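PfkB family carbohydrate kinase (Listeria grayi DSM 20601, PDB 4GM6) probably transfers a phosphate group to a sugar or related substrate, as other members of the PfkB family of carbohydrate kinases do. Local coordinates at residues Ala58-Val62 / His155-Thr160; Phe187-Tyr191 / Tyr205-Leu209; Ala217-Ala222 / Tyr235-Met239; Glu247-Lys253 / Leu264-Thr270; Tyr295-His301 / Thr312-Thr317. All blocks are in the same frame, centred on the assembly; numbering follows the deposited sequence.

Interaction 1 (Ala58-Val62 / His155-Thr160); sequences AEANV and HVSGIT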
# COMPACT_ATOMS: atom_id res chain seq x y z
N ALA C 58 8.55 -6.21 26.56
CA ALA C 58 9.82 -5.73 27.13
C ALA C 58 10.85 -6.85 27.24
O ALA C 58 11.96 -6.74 26.71
CB ALA C 58 9.60 -5.06 28.48
N GLU C 59 10.49 -7.92 27.95
CA GLU C 59 11.45 -9.00 28.20
C GLU C 59 11.74 -9.79 26.92
O GLU C 59 12.89 -10.12 26.62
CB GLU C 59 10.96 -9.92 29.33
CG GLU C 59 10.82 -9.21 30.67
CD GLU C 59 9.42 -8.70 30.93
OE1 GLU C 59 8.66 -8.50 29.96
OE2 GLU C 59 9.05 -8.50 32.12
N ALA C 60 10.69 -10.10 26.18
CA ALA C 60 10.83 -10.74 24.86
C ALA C 60 11.74 -9.96 23.92
O ALA C 60 12.52 -10.54 23.15
CB ALA C 60 9.48 -10.94 24.22
N ASN C 61 11.63 -8.63 23.95
CA ASN C 61 12.48 -7.80 23.10
C ASN C 61 13.92 -7.93 23.58
O ASN C 61 14.85 -8.06 22.77
CB ASN C 61 12.06 -6.33 23.17
CG ASN C 61 10.68 -6.09 22.61
OD1 ASN C 61 10.11 -6.92 21.91
ND2 ASN C 61 10.11 -4.93 22.94
N VAL C 62 14.11 -7.91 24.89
CA VAL C 62 15.45 -8.07 25.42
C VAL C 62 16.03 -9.40 24.95
O VAL C 62 17.20 -9.46 24.56
CB VAL C 62 15.50 -7.92 26.95
CG1 VAL C 62 16.81 -8.47 27.50
CG2 VAL C 62 15.35 -6.44 27.30
N HIS C 155 16.69 -12.26 33.62
CA HIS C 155 16.18 -10.92 33.41
C HIS C 155 14.66 -10.86 33.52
O HIS C 155 13.95 -11.72 32.98
CB HIS C 155 16.59 -10.39 32.02
CG HIS C 155 16.03 -9.03 31.72
ND1 HIS C 155 16.62 -7.86 32.17
CD2 HIS C 155 14.93 -8.65 31.03
CE1 HIS C 155 15.91 -6.83 31.77
NE2 HIS C 155 14.87 -7.28 31.09
N VAL C 156 14.16 -9.83 34.20
CA VAL C 156 12.72 -9.59 34.28
C VAL C 156 12.44 -8.10 34.48
O VAL C 156 13.37 -7.31 34.76
CB VAL C 156 12.04 -10.46 35.36
CG1 VAL C 156 12.48 -10.06 36.77
CG2 VAL C 156 10.53 -10.40 35.20
N SER C 157 11.18 -7.70 34.27
CA SER C 157 10.81 -6.30 34.39
C SER C 157 9.60 -6.10 35.30
O SER C 157 8.87 -7.05 35.61
CB SER C 157 10.52 -5.70 33.00
OG SER C 157 9.15 -5.86 32.64
N GLY C 158 9.40 -4.84 35.71
CA GLY C 158 8.25 -4.48 36.53
C GLY C 158 6.91 -4.66 35.85
O GLY C 158 5.86 -4.59 36.49
N ILE C 159 6.93 -4.89 34.54
CA ILE C 159 5.69 -5.09 33.79
C ILE C 159 5.07 -6.42 34.19
O ILE C 159 3.88 -6.51 34.51
CB ILE C 159 5.93 -5.05 32.27
CG1 ILE C 159 6.19 -3.61 31.83
CG2 ILE C 159 4.74 -5.62 31.51
CD1 ILE C 159 6.78 -3.49 30.44
N THR C 160 5.90 -7.45 34.21
CA THR C 160 5.44 -8.79 34.54
C THR C 160 4.92 -8.89 35.98
O THR C 160 3.85 -9.44 36.22
CB THR C 160 6.57 -9.79 34.31
OG1 THR C 160 6.84 -9.83 32.90
CG2 THR C 160 6.16 -11.17 34.79
O HOH W 1 5.93 -8.87 30.54
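Glu59 comes nearest to Val156, CA to CA 6.2 Å, where helix 58-62 runs roughly antiparallel to strand 155-157, their short axes 8.4 Å apart at 150°. The Glu59 side chain leaves the helix bent at chi2 (94°), which turns its carboxylate toward the point where the strand gives way to the turns of 158-160. There OE2 is gripped from opposite faces of the carboxylate plane: Ser157 OG donates to Glu59 OE2 at 2.7 Å from one, and Thr160 OG1 donates to the same OE2 at 2.7 Å from the other. A weak bond from Ser157 N adds a third donor to OE2. The second oxygen, Glu59 OE1, is joined to Thr160 OG1 through a water that donates to both. Ser157 also N-caps the following turn, its OG accepting from Ile159 N at 3.1 Å. In this PfkB-type kinase the helix starts directly after a pair of glycines ending at Gly57, and the strand is a parallel member of the large central sheet. Apolar packing completes the contact: Ala58 CB meets Ile159 CD1 at 3.8 Å, and further along the strand Val62 CG1 sits over a face of the imidazole, 4.2 Å from the His155 ring centroid, a CH-pi contact; His155 ND1 is hydrogen-bonded to Ser186 OG on the next strand.

Interaction 2 (Phe187-Tyr191 / Tyr205-Leu209); sequences FDMNY and YQQLL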
# COMPACT_ATOMS: atom_id res chain seq x y z
N PHE C 187 17.13 -6.73 36.58
CA PHE C 187 15.77 -6.23 36.78
C PHE C 187 15.58 -4.88 36.12
O PHE C 187 16.42 -3.98 36.24
CB PHE C 187 15.44 -6.16 38.29
CG PHE C 187 14.00 -5.86 38.57
CD1 PHE C 187 13.01 -6.79 38.20
CD2 PHE C 187 13.61 -4.65 39.19
CE1 PHE C 187 11.68 -6.52 38.46
CE2 PHE C 187 12.28 -4.38 39.46
CZ PHE C 187 11.32 -5.31 39.09
N ASP C 188 14.48 -4.75 35.40
CA ASP C 188 14.13 -3.52 34.72
C ASP C 188 12.89 -2.95 35.43
O ASP C 188 11.79 -3.51 35.30
CB ASP C 188 13.82 -3.88 33.26
CG ASP C 188 13.34 -2.70 32.45
OD1 ASP C 188 13.39 -1.56 32.96
OD2 ASP C 188 12.91 -2.92 31.29
N MET C 189 13.05 -1.86 36.19
CA MET C 189 11.93 -1.27 36.93
C MET C 189 10.68 -1.15 36.05
O MET C 189 9.61 -1.65 36.39
CB MET C 189 12.29 0.13 37.44
CG MET C 189 13.52 0.18 38.32
SD MET C 189 13.18 -0.36 40.01
CE MET C 189 12.32 1.07 40.69
N ASN C 190 10.82 -0.46 34.92
CA ASN C 190 9.77 -0.40 33.91
C ASN C 190 8.40 -0.23 34.55
O ASN C 190 7.50 -1.04 34.35
CB ASN C 190 9.81 -1.66 33.04
CG ASN C 190 9.74 -1.34 31.56
OD1 ASN C 190 8.99 -0.46 31.14
ND2 ASN C 190 10.54 -2.05 30.76
N TYR C 191 8.26 0.83 35.33
CA TYR C 191 6.99 1.12 35.99
C TYR C 191 6.00 1.62 34.96
O TYR C 191 6.34 2.43 34.10
CB TYR C 191 7.17 2.16 37.09
CG TYR C 191 5.85 2.67 37.61
CD1 TYR C 191 5.05 1.88 38.43
CD2 TYR C 191 5.38 3.94 37.26
CE1 TYR C 191 3.84 2.33 38.90
CE2 TYR C 191 4.16 4.40 37.73
CZ TYR C 191 3.39 3.59 38.55
OH TYR C 191 2.18 4.03 39.03
N TYR C 205 8.09 -3.46 44.37
CA TYR C 205 9.50 -3.17 44.14
C TYR C 205 10.34 -3.44 45.40
O TYR C 205 11.48 -3.92 45.31
CB TYR C 205 9.68 -1.72 43.65
CG TYR C 205 9.21 -1.46 42.23
CD1 TYR C 205 9.54 -2.34 41.20
CD2 TYR C 205 8.46 -0.33 41.91
CE1 TYR C 205 9.11 -2.11 39.90
CE2 TYR C 205 8.04 -0.10 40.60
CZ TYR C 205 8.37 -0.99 39.61
OH TYR C 205 7.96 -0.77 38.30
N GLN C 206 9.79 -3.15 46.57
CA GLN C 206 10.55 -3.36 47.81
C GLN C 206 10.87 -4.83 48.05
O GLN C 206 11.85 -5.14 48.77
CB GLN C 206 9.85 -2.73 49.01
CG GLN C 206 9.89 -1.21 49.00
CD GLN C 206 9.23 -0.61 50.23
OE1 GLN C 206 8.17 -1.06 50.67
NE2 GLN C 206 9.86 0.43 50.79
N GLN C 207 10.07 -5.74 47.42
CA GLN C 207 10.35 -7.16 47.53
C GLN C 207 11.44 -7.59 46.53
O GLN C 207 12.27 -8.44 46.84
CB GLN C 207 9.09 -8.01 47.27
CG GLN C 207 7.89 -7.60 48.14
CD GLN C 207 6.64 -8.39 47.77
OE1 GLN C 207 6.70 -9.60 47.56
NE2 GLN C 207 5.51 -7.69 47.69
N LEU C 208 11.43 -7.01 45.33
CA LEU C 208 12.37 -7.39 44.25
C LEU C 208 13.77 -6.84 44.45
O LEU C 208 14.72 -7.59 44.38
CB LEU C 208 11.87 -6.94 42.88
CG LEU C 208 10.68 -7.70 42.39
CD1 LEU C 208 11.13 -8.96 41.67
CD2 LEU C 208 9.66 -8.03 43.53
N LEU C 209 13.89 -5.53 44.70
CA LEU C 209 15.20 -4.84 44.72
C LEU C 209 16.32 -5.46 45.59
O LEU C 209 17.46 -5.57 45.14
CB LEU C 209 15.05 -3.34 45.09
CG LEU C 209 14.25 -2.53 44.06
CD1 LEU C 209 14.07 -1.10 44.54
CD2 LEU C 209 14.93 -2.55 42.69
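Met189 takes hold of Tyr205 twice, with its thioether on the ring and with its main chain at the hydroxyl. The methionine side chain, folded at both chi2 (-79°) and chi3 (-76°), sets CE over the centre of one ring face, 4.2 Å from the Tyr205 centroid, in a CH-pi contact. SD stands above the same ring at 4.6 Å from the centroid, a Met-aromatic contact. At the far end of the ring Tyr205 OH donates to Met189 O at 2.7 Å, coming from well above the carbonyl plane (50° out of it). With one contact on the ring face and the other at the hydroxyl, the rotation of the phenol is probably restricted. Tyr191 CB packs 3.3 Å from Tyr205 OH, which lies near the plane of the Tyr191 ring, at its edge. Phe187 crosses Tyr205 at about a right angle, and Tyr205 CD1 reaches the edge of the phenylalanine ring, 3.8 Å from Phe187 CE2. Leu208 CB lies over a face of that ring, off centre, while Leu209 CD2 reaches Met189 SD at 3.9 Å. These pairs join the first two elements of the beta-alpha-beta unit made by strand 184-188, helix 198-208 and strand 214-216. Phe187 also leans on Val156 of strand 153-157, and Leu208 continues the packing onto helix 165-180, while Phe225 meets both Tyr205 and Tyr191.

Interaction 3 (Ala217-Ala222 / Tyr235-Met239); sequences AGQMDA and YYQAM
A chi1 of 41° puts Tyr235 CG between the backbone N and the carbonyl carbon and turns the ring toward Gln219, whose chain extends from a CG anti to the backbone N (-163°). Gln219 CB stands over the centre of one ring face, 3.8 Å from the Tyr235 centroid, a CH-pi contact with the aliphatic part of the glutamine. The next carbon stays on the ring too, Gln219 CG lying 3.5 Å from Tyr235 CD1, and the two side chains cross at about a right angle. Ala222, one helical turn further on, packs its CB 3.8 Å from Tyr235 CB. The neighbouring Tyr236 reaches back to the chain ahead of the first helix: its OH donates to Ala217 O at 2.8 Å, nearly along the C=O axis. Beside it Met239, bent at its last torsion, brings CE to 3.9 Å from Ala217 CB, and its sulfur lies against Ala222 CB. Gly218 occupies the N-cap of helix 219-225, and Asp221 OD2 accepts from Gly218 N at 2.7 Å through its anti lone pair. The contact joins the start of helix 219-225 to helix 235-242. From there Tyr236 rests on Phe249 and Trp269 of the strands beneath, Tyr235 touches His267, and Ala217 packs on Met189 beyond strand 184-188.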
# COMPACT_ATOMS: atom_id res chain seq x y z
N ALA C 217 17.28 1.59 36.37
CA ALA C 217 16.50 2.57 37.13
C ALA C 217 16.98 3.98 36.85
O ALA C 217 18.19 4.23 36.79
CB ALA C 217 16.56 2.26 38.63
N GLY C 218 16.03 4.88 36.65
CA GLY C 218 16.32 6.30 36.43
C GLY C 218 16.04 7.12 37.68
O GLY C 218 15.67 6.57 38.72
N GLN C 219 16.18 8.43 37.58
CA GLN C 219 15.93 9.28 38.73
C GLN C 219 14.45 9.29 39.13
O GLN C 219 14.14 9.46 40.31
CB GLN C 219 16.41 10.72 38.49
CG GLN C 219 16.54 11.50 39.78
CD GLN C 219 16.52 13.01 39.57
OE1 GLN C 219 16.91 13.77 40.46
NE2 GLN C 219 16.07 13.43 38.40
N MET C 220 13.56 9.09 38.17
CA MET C 220 12.13 9.01 38.48
C MET C 220 11.91 7.85 39.44
O MET C 220 11.23 7.98 40.46
CB MET C 220 11.30 8.79 37.21
CG MET C 220 11.80 9.55 36.00
SD MET C 220 13.29 8.85 35.27
CE MET C 220 12.61 7.65 34.11
N ASP C 221 12.51 6.71 39.10
CA ASP C 221 12.47 5.53 39.95
C ASP C 221 13.06 5.86 41.32
O ASP C 221 12.44 5.59 42.36
CB ASP C 221 13.26 4.40 39.29
CG ASP C 221 12.70 4.02 37.92
OD1 ASP C 221 11.50 3.69 37.86
OD2 ASP C 221 13.46 4.04 36.92
N ALA C 222 14.24 6.47 41.33
CA ALA C 222 14.93 6.80 42.58
C ALA C 222 14.03 7.54 43.58
O ALA C 222 14.04 7.25 44.79
CB ALA C 222 16.18 7.61 42.29
N TYR C 235 21.76 10.32 42.70
CA TYR C 235 20.70 9.42 43.15
C TYR C 235 21.16 7.96 43.18
O TYR C 235 20.75 7.20 44.10
CB TYR C 235 19.44 9.59 42.29
CG TYR C 235 19.73 9.75 40.82
CD1 TYR C 235 19.92 11.00 40.26
CD2 TYR C 235 19.81 8.64 39.99
CE1 TYR C 235 20.18 11.15 38.91
CE2 TYR C 235 20.07 8.77 38.64
CZ TYR C 235 20.25 10.03 38.11
OH TYR C 235 20.51 10.15 36.77
N TYR C 236 22.02 7.59 42.19
CA TYR C 236 22.56 6.23 42.13
C TYR C 236 23.32 5.85 43.40
O TYR C 236 23.18 4.74 43.91
CB TYR C 236 23.47 6.05 40.92
CG TYR C 236 22.71 5.88 39.61
CD1 TYR C 236 22.83 6.82 38.59
CD2 TYR C 236 21.87 4.79 39.41
CE1 TYR C 236 22.13 6.67 37.40
CE2 TYR C 236 21.17 4.63 38.23
CZ TYR C 236 21.30 5.57 37.22
OH TYR C 236 20.60 5.40 36.04
N GLN C 237 24.13 6.78 43.90
CA GLN C 237 24.96 6.52 45.07
C GLN C 237 24.04 6.27 46.32
O GLN C 237 24.34 5.41 47.25
CB GLN C 237 25.93 7.71 45.34
CG GLN C 237 26.68 7.51 46.70
CD GLN C 237 27.72 6.35 46.66
OE1 GLN C 237 28.61 6.34 45.81
NE2 GLN C 237 27.60 5.36 47.55
N ALA C 238 22.85 7.10 46.23
CA ALA C 238 21.89 6.98 47.36
C ALA C 238 21.10 5.67 47.21
O ALA C 238 20.79 4.99 48.20
CB ALA C 238 20.97 8.21 47.41
N MET C 239 20.78 5.34 45.98
CA MET C 239 20.05 4.13 45.71
C MET C 239 20.92 2.97 46.15
O MET C 239 20.45 2.00 46.68
CB MET C 239 19.71 4.07 44.22
CG MET C 239 18.76 5.17 43.78
SD MET C 239 18.62 5.33 42.00
CE MET C 239 18.77 3.61 41.57

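Interaction 4 (Glu247-Lys253 / Leu264-Thr270); sequences ELFYATK and LQGHLWT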
# COMPACT_ATOMS: atom_id res chain seq x y z
N GLU C 247 24.85 -4.24 42.31
CA GLU C 247 26.19 -4.01 41.74
C GLU C 247 26.26 -2.85 40.70
O GLU C 247 27.14 -1.99 40.75
CB GLU C 247 26.69 -5.33 41.14
CG GLU C 247 28.07 -5.28 40.49
CD GLU C 247 28.46 -6.63 39.92
OE1 GLU C 247 29.45 -6.69 39.14
OE2 GLU C 247 27.77 -7.63 40.25
N LEU C 248 25.33 -2.80 39.74
CA LEU C 248 25.29 -1.63 38.83
C LEU C 248 23.90 -1.25 38.36
O LEU C 248 23.05 -2.12 38.19
CB LEU C 248 26.24 -1.76 37.63
CG LEU C 248 25.97 -2.79 36.53
CD1 LEU C 248 26.80 -2.44 35.31
CD2 LEU C 248 26.31 -4.19 37.01
N PHE C 249 23.68 0.07 38.23
CA PHE C 249 22.45 0.60 37.68
C PHE C 249 22.72 1.04 36.25
O PHE C 249 23.87 1.32 35.89
CB PHE C 249 21.95 1.81 38.48
CG PHE C 249 21.56 1.48 39.90
CD1 PHE C 249 20.29 1.02 40.20
CD2 PHE C 249 22.47 1.66 40.94
CE1 PHE C 249 19.92 0.74 41.51
CE2 PHE C 249 22.11 1.37 42.25
CZ PHE C 249 20.84 0.91 42.53
N TYR C 250 21.68 1.10 35.43
CA TYR C 250 21.84 1.61 34.07
C TYR C 250 20.52 2.18 33.59
O TYR C 250 19.46 1.71 33.99
CB TYR C 250 22.32 0.51 33.13
CG TYR C 250 21.42 -0.70 33.06
CD1 TYR C 250 21.45 -1.68 34.05
CD2 TYR C 250 20.54 -0.89 31.99
CE1 TYR C 250 20.64 -2.79 34.00
CE2 TYR C 250 19.72 -2.00 31.92
CZ TYR C 250 19.77 -2.95 32.93
OH TYR C 250 18.95 -4.06 32.87
N ALA C 251 20.60 3.18 32.72
CA ALA C 251 19.41 3.79 32.16
C ALA C 251 19.84 4.77 31.08
O ALA C 251 21.03 5.05 30.93
CB ALA C 251 18.62 4.52 33.24
N THR C 252 18.87 5.28 30.33
CA THR C 252 19.16 6.37 29.41
C THR C 252 18.60 7.66 29.96
O THR C 252 17.61 7.66 30.68
CB THR C 252 18.56 6.12 28.02
OG1 THR C 252 17.18 5.78 28.16
CG2 THR C 252 19.28 4.98 27.33
N LYS C 253 19.26 8.77 29.67
CA LYS C 253 18.66 10.05 29.98
C LYS C 253 18.08 10.56 28.66
O LYS C 253 18.82 10.78 27.70
CB LYS C 253 19.68 11.04 30.55
CG LYS C 253 19.07 12.39 30.87
CD LYS C 253 20.11 13.38 31.38
CE LYS C 253 19.58 14.80 31.29
NZ LYS C 253 20.55 15.81 31.79
N LEU C 264 19.47 11.55 23.60
CA LEU C 264 19.59 10.29 24.32
C LEU C 264 21.03 10.10 24.73
O LEU C 264 21.93 10.23 23.91
CB LEU C 264 19.17 9.12 23.44
CG LEU C 264 18.92 7.82 24.21
CD1 LEU C 264 17.56 7.89 24.89
CD2 LEU C 264 18.98 6.64 23.26
N GLN C 265 21.23 9.77 26.00
CA GLN C 265 22.55 9.62 26.57
C GLN C 265 22.46 8.47 27.55
O GLN C 265 21.55 8.42 28.38
CB GLN C 265 22.97 10.91 27.28
CG GLN C 265 24.31 10.82 28.01
CD GLN C 265 24.78 12.17 28.53
OE1 GLN C 265 24.04 12.88 29.21
NE2 GLN C 265 26.02 12.52 28.22
N GLY C 266 23.36 7.51 27.44
CA GLY C 266 23.32 6.36 28.34
C GLY C 266 24.08 6.66 29.62
O GLY C 266 25.08 7.39 29.59
N HIS C 267 23.59 6.13 30.74
CA HIS C 267 24.27 6.16 32.02
C HIS C 267 24.48 4.72 32.50
O HIS C 267 23.62 3.84 32.33
CB HIS C 267 23.45 6.91 33.08
CG HIS C 267 23.32 8.39 32.85
ND1 HIS C 267 22.33 9.15 33.44
CD2 HIS C 267 24.03 9.25 32.07
CE1 HIS C 267 22.44 10.42 33.03
NE2 HIS C 267 23.47 10.51 32.20
N LEU C 268 25.64 4.48 33.08
CA LEU C 268 25.92 3.21 33.73
C LEU C 268 26.75 3.47 34.99
O LEU C 268 27.86 3.99 34.92
CB LEU C 268 26.63 2.27 32.76
CG LEU C 268 26.98 0.86 33.27
CD1 LEU C 268 25.76 0.19 33.90
CD2 LEU C 268 27.52 0.02 32.12
N TRP C 269 26.18 3.11 36.15
CA TRP C 269 26.79 3.39 37.45
C TRP C 269 27.26 2.09 38.09
O TRP C 269 26.49 1.13 38.21
CB TRP C 269 25.77 4.10 38.37
CG TRP C 269 26.32 4.57 39.69
CD1 TRP C 269 26.65 5.85 40.03
CD2 TRP C 269 26.60 3.76 40.85
NE1 TRP C 269 27.12 5.89 41.33
CE2 TRP C 269 27.11 4.63 41.85
CE3 TRP C 269 26.49 2.39 41.13
CZ2 TRP C 269 27.49 4.17 43.12
CZ3 TRP C 269 26.87 1.94 42.40
CH2 TRP C 269 27.36 2.82 43.37
N THR C 270 28.52 2.06 38.51
CA THR C 270 29.05 0.88 39.14
C THR C 270 30.28 1.20 39.99
O THR C 270 31.18 1.92 39.55
CB THR C 270 29.37 -0.24 38.12
OG1 THR C 270 29.50 -1.50 38.82
CG2 THR C 270 30.64 0.07 37.34
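Phe249, Ala251 and Lys253 pair with Trp269, His267 and Gln265 as antiparallel hydrogen-bonded pairs, the strand axes 4.5 Å apart with directions 158° from each other. Among these bonds are His267 N to Ala251 O at 2.8 Å and Lys253 N to Gln265 O at 2.7 Å. Between the hydrogen-bonded pairs lie Tyr250 with Leu268 and Thr252 with Gly266, both non-hydrogen-bonded. At the open end Thr270 OG1 adds a side-chain bond, donating to Glu247 O at 3.1 Å from above the carbonyl plane. The result is a regular beta hairpin, strands 248-256 and 261-270, which carries the otherwise parallel central sheet into its antiparallel margin. One face bears Tyr250, Thr252 and Leu268 and is covered by helix 291-304. On it Leu268 packs beside Tyr250 CB, and Leu264 CD1 reaches across to Thr252 CB at 3.7 Å. The other face carries Phe249 and Trp269 side by side, pointing the same way. Trp269 CE3 meets the Phe249 ring at its edge, 4.1 Å from Phe249 CD2, and helix 235-242 lies over both. Further along this face the His267 imidazole crosses the start of the outstretched Lys253 chain obliquely, CE1 at 3.8 Å from Lys253 CB. Gln265 turns to the next strand, where its NE2 is hydrogen-bonded to Ser277 O.

Interaction 5 (Tyr295-His301 / Thr312-Thr317); sequences YTAAVLH and TVKFAT
Tyr295 leaves its helix with CG anti to the backbone N (chi1 -173°), which sends the ring from CB across to helix 312-317. CD1 reaches the main chain first, 3.5 Å from Ala316 O. Next along, Tyr295 CE1 lies 3.5 Å from Thr317 OG1 and also touches Ala316 CB; the oxygens of both residues sit at the ring edge, near its plane. At the tip, Tyr295 OH packs on Val313 CG2 and is hydrogen-bonded to His267 O. Val299 CG2 of the same helix lies over one ring face, toward its rim. Where the helices come closest, Ala298 CB and Ala316 CB are only 3.3 Å apart, tighter than usual, and small residues allow an axis separation of 8.0 Å at 149°. Thr312 CG2 fits beside Val299 O at 3.5 Å. At the other end His301 CD2 meets Phe315 CE1 at 3.8 Å, their rings oblique. Thr317 OG1 bonds back to Val313 O of its own helix. This antiparallel pair stacks helix 309-323 on helix 291-304, which in turn lies against strand 248-256 and helix 58-68; His301 ND1 is hydrogen-bonded to His71, and Phe315 extends the packing to helix 335-344.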
# COMPACT_ATOMS: atom_id res chain seq x y z
N TYR C 295 18.66 -0.84 24.64
CA TYR C 295 19.67 -0.40 25.59
C TYR C 295 19.91 -1.50 26.61
O TYR C 295 21.05 -1.88 26.87
CB TYR C 295 19.22 0.88 26.31
CG TYR C 295 20.30 1.49 27.20
CD1 TYR C 295 21.41 2.13 26.64
CD2 TYR C 295 20.21 1.45 28.59
CE1 TYR C 295 22.39 2.69 27.44
CE2 TYR C 295 21.19 2.01 29.40
CZ TYR C 295 22.29 2.63 28.82
OH TYR C 295 23.27 3.21 29.61
N THR C 296 18.83 -2.01 27.19
CA THR C 296 18.98 -3.04 28.23
C THR C 296 19.77 -4.23 27.70
O THR C 296 20.68 -4.73 28.36
CB THR C 296 17.61 -3.52 28.78
OG1 THR C 296 17.01 -2.46 29.52
CG2 THR C 296 17.79 -4.75 29.70
N ALA C 297 19.42 -4.70 26.51
CA ALA C 297 20.09 -5.87 25.94
C ALA C 297 21.55 -5.57 25.64
O ALA C 297 22.43 -6.42 25.83
CB ALA C 297 19.38 -6.34 24.68
N ALA C 298 21.82 -4.35 25.19
CA ALA C 298 23.20 -3.99 24.85
C ALA C 298 24.06 -3.93 26.11
O ALA C 298 25.21 -4.36 26.11
CB ALA C 298 23.24 -2.67 24.10
N VAL C 299 23.49 -3.39 27.18
CA VAL C 299 24.23 -3.27 28.42
C VAL C 299 24.57 -4.66 28.93
O VAL C 299 25.70 -4.93 29.31
CB VAL C 299 23.47 -2.51 29.52
CG1 VAL C 299 24.15 -2.72 30.88
CG2 VAL C 299 23.39 -1.03 29.17
N LEU C 300 23.57 -5.55 28.93
CA LEU C 300 23.77 -6.92 29.38
C LEU C 300 24.85 -7.58 28.52
O LEU C 300 25.73 -8.25 29.03
CB LEU C 300 22.45 -7.73 29.38
CG LEU C 300 21.40 -7.40 30.47
CD1 LEU C 300 20.07 -8.11 30.25
CD2 LEU C 300 21.91 -7.70 31.88
N HIS C 301 24.81 -7.36 27.21
CA HIS C 301 25.85 -7.92 26.34
C HIS C 301 27.23 -7.51 26.83
O HIS C 301 28.14 -8.33 26.91
CB HIS C 301 25.63 -7.51 24.87
CG HIS C 301 26.75 -7.93 23.96
ND1 HIS C 301 27.05 -9.25 23.70
CD2 HIS C 301 27.63 -7.19 23.23
CE1 HIS C 301 28.07 -9.31 22.86
NE2 HIS C 301 28.44 -8.08 22.56
N THR C 312 30.86 -0.57 27.52
CA THR C 312 29.48 -1.04 27.55
C THR C 312 28.49 0.10 27.35
O THR C 312 27.61 0.04 26.47
CB THR C 312 29.19 -1.76 28.87
OG1 THR C 312 30.00 -2.94 28.94
CG2 THR C 312 27.72 -2.15 28.95
N VAL C 313 28.63 1.16 28.15
CA VAL C 313 27.74 2.32 28.04
C VAL C 313 27.78 2.96 26.65
O VAL C 313 26.77 3.46 26.16
CB VAL C 313 28.04 3.37 29.12
CG1 VAL C 313 29.30 4.17 28.78
CG2 VAL C 313 26.85 4.30 29.31
N LYS C 314 28.94 2.93 25.99
CA LYS C 314 29.03 3.54 24.67
C LYS C 314 28.34 2.68 23.63
O LYS C 314 27.59 3.19 22.79
CB LYS C 314 30.49 3.79 24.28
CG LYS C 314 30.60 4.60 22.99
CD LYS C 314 32.00 5.19 22.83
CE LYS C 314 33.02 4.13 22.44
NZ LYS C 314 34.33 4.75 22.08
N PHE C 315 28.59 1.39 23.71
CA PHE C 315 28.00 0.44 22.79
C PHE C 315 26.48 0.43 22.92
O PHE C 315 25.75 0.47 21.92
CB PHE C 315 28.56 -0.96 23.07
CG PHE C 315 27.98 -2.04 22.19
CD1 PHE C 315 26.95 -2.83 22.64
CD2 PHE C 315 28.49 -2.27 20.93
CE1 PHE C 315 26.41 -3.83 21.85
CE2 PHE C 315 27.98 -3.27 20.13
CZ PHE C 315 26.93 -4.05 20.59
N ALA C 316 26.01 0.37 24.17
CA ALA C 316 24.58 0.23 24.44
C ALA C 316 23.80 1.48 24.03
O ALA C 316 22.69 1.37 23.51
CB ALA C 316 24.32 -0.10 25.89
N THR C 317 24.35 2.66 24.29
CA THR C 317 23.67 3.87 23.86
C THR C 317 23.58 3.93 22.33
O THR C 317 22.57 4.39 21.79
CB THR C 317 24.35 5.14 24.41
OG1 THR C 317 24.52 5.00 25.83
CG2 THR C 317 23.49 6.36 24.12

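Overall arrangement
From the N terminus the five contacts follow in series, so their loops neither nest nor cross. Interaction 1 closes the longest, 92 residues, bringing helix 58-68 back to strand 153-157. The remaining four close loops of 10 to 13 residues: a strand with its following helix (interaction 2), two short helices (interaction 3), a hairpin (interaction 4) and a helix pair (interaction 5). Interactions 1 and 2 meet along neighbouring strands 153-157 and 184-188. Met189 links interaction 2 to interaction 3, whose helix 235-242 packs on interaction 4. The hairpin touches interaction 5 across its other face, and Thr296 of helix 291-304 returns to His155 and Val62 of interaction 1.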